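Local coordinates for peptidase, zinc-dependent (Methanocorpusculum labreanum, PDB 3LMC), which probably acts as a zinc-dependent metallopeptidase of family M54, and binds a zinc ion and, at a separate site, an iron ion, at residues A148-I151 / G152-F155; L110-P113 / K114-V117. All coordinates share one frame; numbering follows the deposited sequence.

Interaction 1 (A148-I151 / G152-F155); sequences AHEI and GHLF. With ZN (zinc ion), chain C.
His149 swings CG anti to its own nitrogen (chi1 176°), while His153, one helical turn on, sets CG anti to its carbonyl carbon (chi1 -74°); these two settings bring both NE2 atoms to a single zinc ion. The metal lies 2.2 Å from His149 NE2 and equally far from His153 NE2, which explains why the two nitrogens approach each other without a hydrogen bond between them. The ring planes are almost perpendicular, at 88°, and the rings meet obliquely. Each ring's rotation is fixed from behind as well, since His149 ND1 is hydrogen-bonded to Ile166 O and His153 ND1 to Leu157 O. His159 supplies the third histidine ligand, and a water 2.4 Å from the zinc ion joins it. That water donates to Glu150 OE1 over 2.9 Å. The Glu150 carboxylate lies beside the His153 ring, with OE1 3.4 Å from His153 CD2 at the ring edge. This is the HExxH arrangement of zinc peptidases, in which the glutamate is generally thought to activate the metal-bound water; the geometry here is consistent with that role. Along the backbone, the helix holds the spacing: His153 N donates to His149 O, whereas Leu154 N to Glu150 O is weak, as is Phe155 N to Ile151 O. Farther from the zinc, Ile151 CG2 meets the edge of the Phe155 ring, 3.8 Å from CE2. Helix 136-154 packs through Ala148 and Ile151 against helix 16-27, and through Glu150 and Leu154 against strands 106-112 and 117-120.

Interaction 2 (L110-P113 / K114-V117); sequences LAYP and KLGV
Tyr112 N donates to Val117 O over 2.8 Å at 162°, a hydrogen-bonded antiparallel pair, and the intervening chain turns tightly enough for Leu115 N to reach Tyr112 O at 3.0 Å. A further bond, Gly116 N to Pro113 O, spans 3.2 Å. The chi1 of Tyr112 (-161°) turns CG away from the residue's own nitrogen, and the ring runs alongside the Lys114 and Leu115 side chains, pointing the same way. Leu115 sits over one face, its CG 4.2 Å from the Tyr112 ring centroid and 23° off the normal, a CH-pi contact offset toward the rim, while Lys114 CB comes to the ring edge, 3.8 Å from Tyr112 CE2. Gly116 and Val117 both face Tyr112, forming a G1 beta bulge where strand 106-112 turns into strand 117-120; the positive phi of Gly116 is one that glycine adopts readily. Nearer the strand, Tyr112 CB rests 3.7 Å from Val117 CG2. Replacing Tyr112 by an alanine would probably leave the isobutyl group of Leu115 without the ring face it packs on and Lys114 CB without its edge contact. Arg64, from helix 53-66, donates to the carbonyl oxygens of Leu115 and Gly116, tying the turn to that helix.

Interaction 2 comes first along the chain, at the hairpin joining strands 106-112 and 117-120 of the five-stranded mixed sheet, and interaction 1 follows at the end of helix 136-154. Their centres are 8 Å apart, and they touch directly: Leu154 CD1 lies 3.6 Å from Pro113 CA, and Glu150 O lies 3.6 Å from Ala111 CB. Strand 106-112, outermost in this sheet within the chain, therefore runs beside the metal-binding helix, and the nearest atom of the Ala111 side chain is about 6 Å from the zinc ion. The edge strand thus flanks the zinc site, a placement consistent with the edge strand that lines the substrate cleft in many zinc peptidases.

Interaction 1 (A148-I151 / G152-F155)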
# COMPACT_ATOMS: atom_id res chain seq x y z
N ALA A 148 -0.25 -2.45 -5.59
CA ALA A 148 -1.47 -2.62 -6.38
C ALA A 148 -2.29 -3.78 -5.83
O ALA A 148 -3.52 -3.78 -5.92
CB ALA A 148 -1.14 -2.83 -7.86
N HIS A 149 -1.61 -4.77 -5.26
CA HIS A 149 -2.27 -5.90 -4.61
C HIS A 149 -3.14 -5.42 -3.45
O HIS A 149 -4.34 -5.65 -3.43
CB HIS A 149 -1.20 -6.87 -4.09
CG HIS A 149 -1.76 -8.02 -3.31
ND1 HIS A 149 -1.98 -9.26 -3.87
CD2 HIS A 149 -2.15 -8.11 -2.02
CE1 HIS A 149 -2.48 -10.07 -2.96
NE2 HIS A 149 -2.60 -9.40 -1.83
N GLU A 150 -2.53 -4.74 -2.48
CA GLU A 150 -3.24 -4.19 -1.34
C GLU A 150 -4.39 -3.29 -1.76
O GLU A 150 -5.46 -3.38 -1.19
CB GLU A 150 -2.29 -3.42 -0.43
CG GLU A 150 -1.07 -4.20 0.06
CD GLU A 150 -1.44 -5.53 0.68
OE1 GLU A 150 -2.64 -5.86 0.77
OE2 GLU A 150 -0.52 -6.26 1.10
N ILE A 151 -4.15 -2.42 -2.74
CA ILE A 151 -5.18 -1.50 -3.23
C ILE A 151 -6.33 -2.23 -3.93
O ILE A 151 -7.48 -1.79 -3.89
CB ILE A 151 -4.60 -0.46 -4.20
CG1 ILE A 151 -3.79 0.59 -3.42
CG2 ILE A 151 -5.74 0.24 -4.93
CD1 ILE A 151 -2.94 1.52 -4.33
N GLY A 152 -6.00 -3.34 -4.59
CA GLY A 152 -7.03 -4.17 -5.18
C GLY A 152 -7.99 -4.65 -4.11
O GLY A 152 -9.20 -4.59 -4.30
N HIS A 153 -7.46 -5.13 -2.98
CA HIS A 153 -8.29 -5.50 -1.82
C HIS A 153 -9.27 -4.38 -1.41
O HIS A 153 -10.41 -4.63 -1.07
CB HIS A 153 -7.43 -5.80 -0.61
CG HIS A 153 -6.72 -7.11 -0.67
ND1 HIS A 153 -7.34 -8.28 -1.06
CD2 HIS A 153 -5.45 -7.45 -0.33
CE1 HIS A 153 -6.47 -9.27 -0.99
NE2 HIS A 153 -5.32 -8.80 -0.54
N LEU A 154 -8.78 -3.15 -1.40
CA LEU A 154 -9.64 -2.02 -1.04
C LEU A 154 -10.86 -1.92 -1.98
O LEU A 154 -11.89 -1.34 -1.64
CB LEU A 154 -8.82 -0.73 -1.03
CG LEU A 154 -8.29 -0.27 0.34
CD1 LEU A 154 -8.12 -1.41 1.35
CD2 LEU A 154 -7.03 0.55 0.20
N PHE A 155 -10.74 -2.50 -3.17
CA PHE A 155 -11.83 -2.47 -4.13
C PHE A 155 -12.64 -3.76 -4.15
O PHE A 155 -13.49 -3.95 -5.01
CB PHE A 155 -11.32 -2.12 -5.53
CG PHE A 155 -11.00 -0.67 -5.69
CD1 PHE A 155 -11.98 0.24 -6.07
CD2 PHE A 155 -9.71 -0.19 -5.44
CE1 PHE A 155 -11.68 1.58 -6.22
CE2 PHE A 155 -9.40 1.14 -5.58
CZ PHE A 155 -10.39 2.04 -5.98
ZN ZN C . -3.53 -9.90 0.10
O HOH W 1 -2.69 -8.56 1.86

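Interaction 2 (L110-P113 / K114-V117)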
# COMPACT_ATOMS: atom_id res chain seq x y z
N LEU A 110 -0.63 -4.98 3.93
CA LEU A 110 -1.90 -5.39 4.50
C LEU A 110 -2.95 -4.37 4.11
O LEU A 110 -2.64 -3.21 3.87
CB LEU A 110 -1.79 -5.46 6.02
CG LEU A 110 -2.90 -6.17 6.76
CD1 LEU A 110 -2.91 -7.64 6.37
CD2 LEU A 110 -2.70 -6.03 8.25
N ALA A 111 -4.21 -4.80 4.06
CA ALA A 111 -5.30 -3.90 3.67
C ALA A 111 -6.43 -4.02 4.67
O ALA A 111 -6.62 -5.08 5.26
CB ALA A 111 -5.78 -4.23 2.27
N TYR A 112 -7.16 -2.92 4.87
CA TYR A 112 -8.35 -2.90 5.72
C TYR A 112 -9.48 -2.40 4.84
O TYR A 112 -9.81 -1.21 4.86
CB TYR A 112 -8.16 -1.97 6.90
CG TYR A 112 -9.11 -2.20 8.07
CD1 TYR A 112 -8.64 -2.30 9.37
CD2 TYR A 112 -10.48 -2.34 7.86
CE1 TYR A 112 -9.49 -2.51 10.44
CE2 TYR A 112 -11.35 -2.56 8.92
CZ TYR A 112 -10.85 -2.64 10.21
OH TYR A 112 -11.69 -2.85 11.28
N PRO A 113 -10.08 -3.30 4.05
CA PRO A 113 -11.01 -2.90 2.99
C PRO A 113 -12.15 -2.04 3.52
O PRO A 113 -12.58 -1.09 2.85
CB PRO A 113 -11.55 -4.24 2.48
CG PRO A 113 -10.44 -5.22 2.76
CD PRO A 113 -9.88 -4.75 4.10
N LYS A 114 -12.63 -2.37 4.71
CA LYS A 114 -13.78 -1.66 5.27
C LYS A 114 -13.48 -0.16 5.48
O LYS A 114 -14.37 0.68 5.29
CB LYS A 114 -14.26 -2.33 6.56
CG LYS A 114 -15.57 -1.78 7.09
CD LYS A 114 -15.93 -2.39 8.45
CE LYS A 114 -17.27 -1.87 8.94
NZ LYS A 114 -17.69 -2.51 10.23
N LEU A 115 -12.24 0.17 5.83
CA LEU A 115 -11.87 1.58 6.04
C LEU A 115 -11.07 2.21 4.88
O LEU A 115 -10.54 3.32 5.00
CB LEU A 115 -11.08 1.75 7.34
CG LEU A 115 -11.76 1.32 8.63
CD1 LEU A 115 -10.84 1.64 9.82
CD2 LEU A 115 -13.13 1.99 8.79
N GLY A 116 -11.00 1.52 3.75
CA GLY A 116 -10.29 2.07 2.60
C GLY A 116 -8.87 2.52 2.92
O GLY A 116 -8.43 3.56 2.43
N VAL A 117 -8.15 1.75 3.74
CA VAL A 117 -6.73 2.04 3.99
C VAL A 117 -5.89 0.79 3.80
O VAL A 117 -6.31 -0.31 4.16
CB VAL A 117 -6.47 2.56 5.42
CG1 VAL A 117 -7.02 4.00 5.59
CG2 VAL A 117 -7.07 1.59 6.47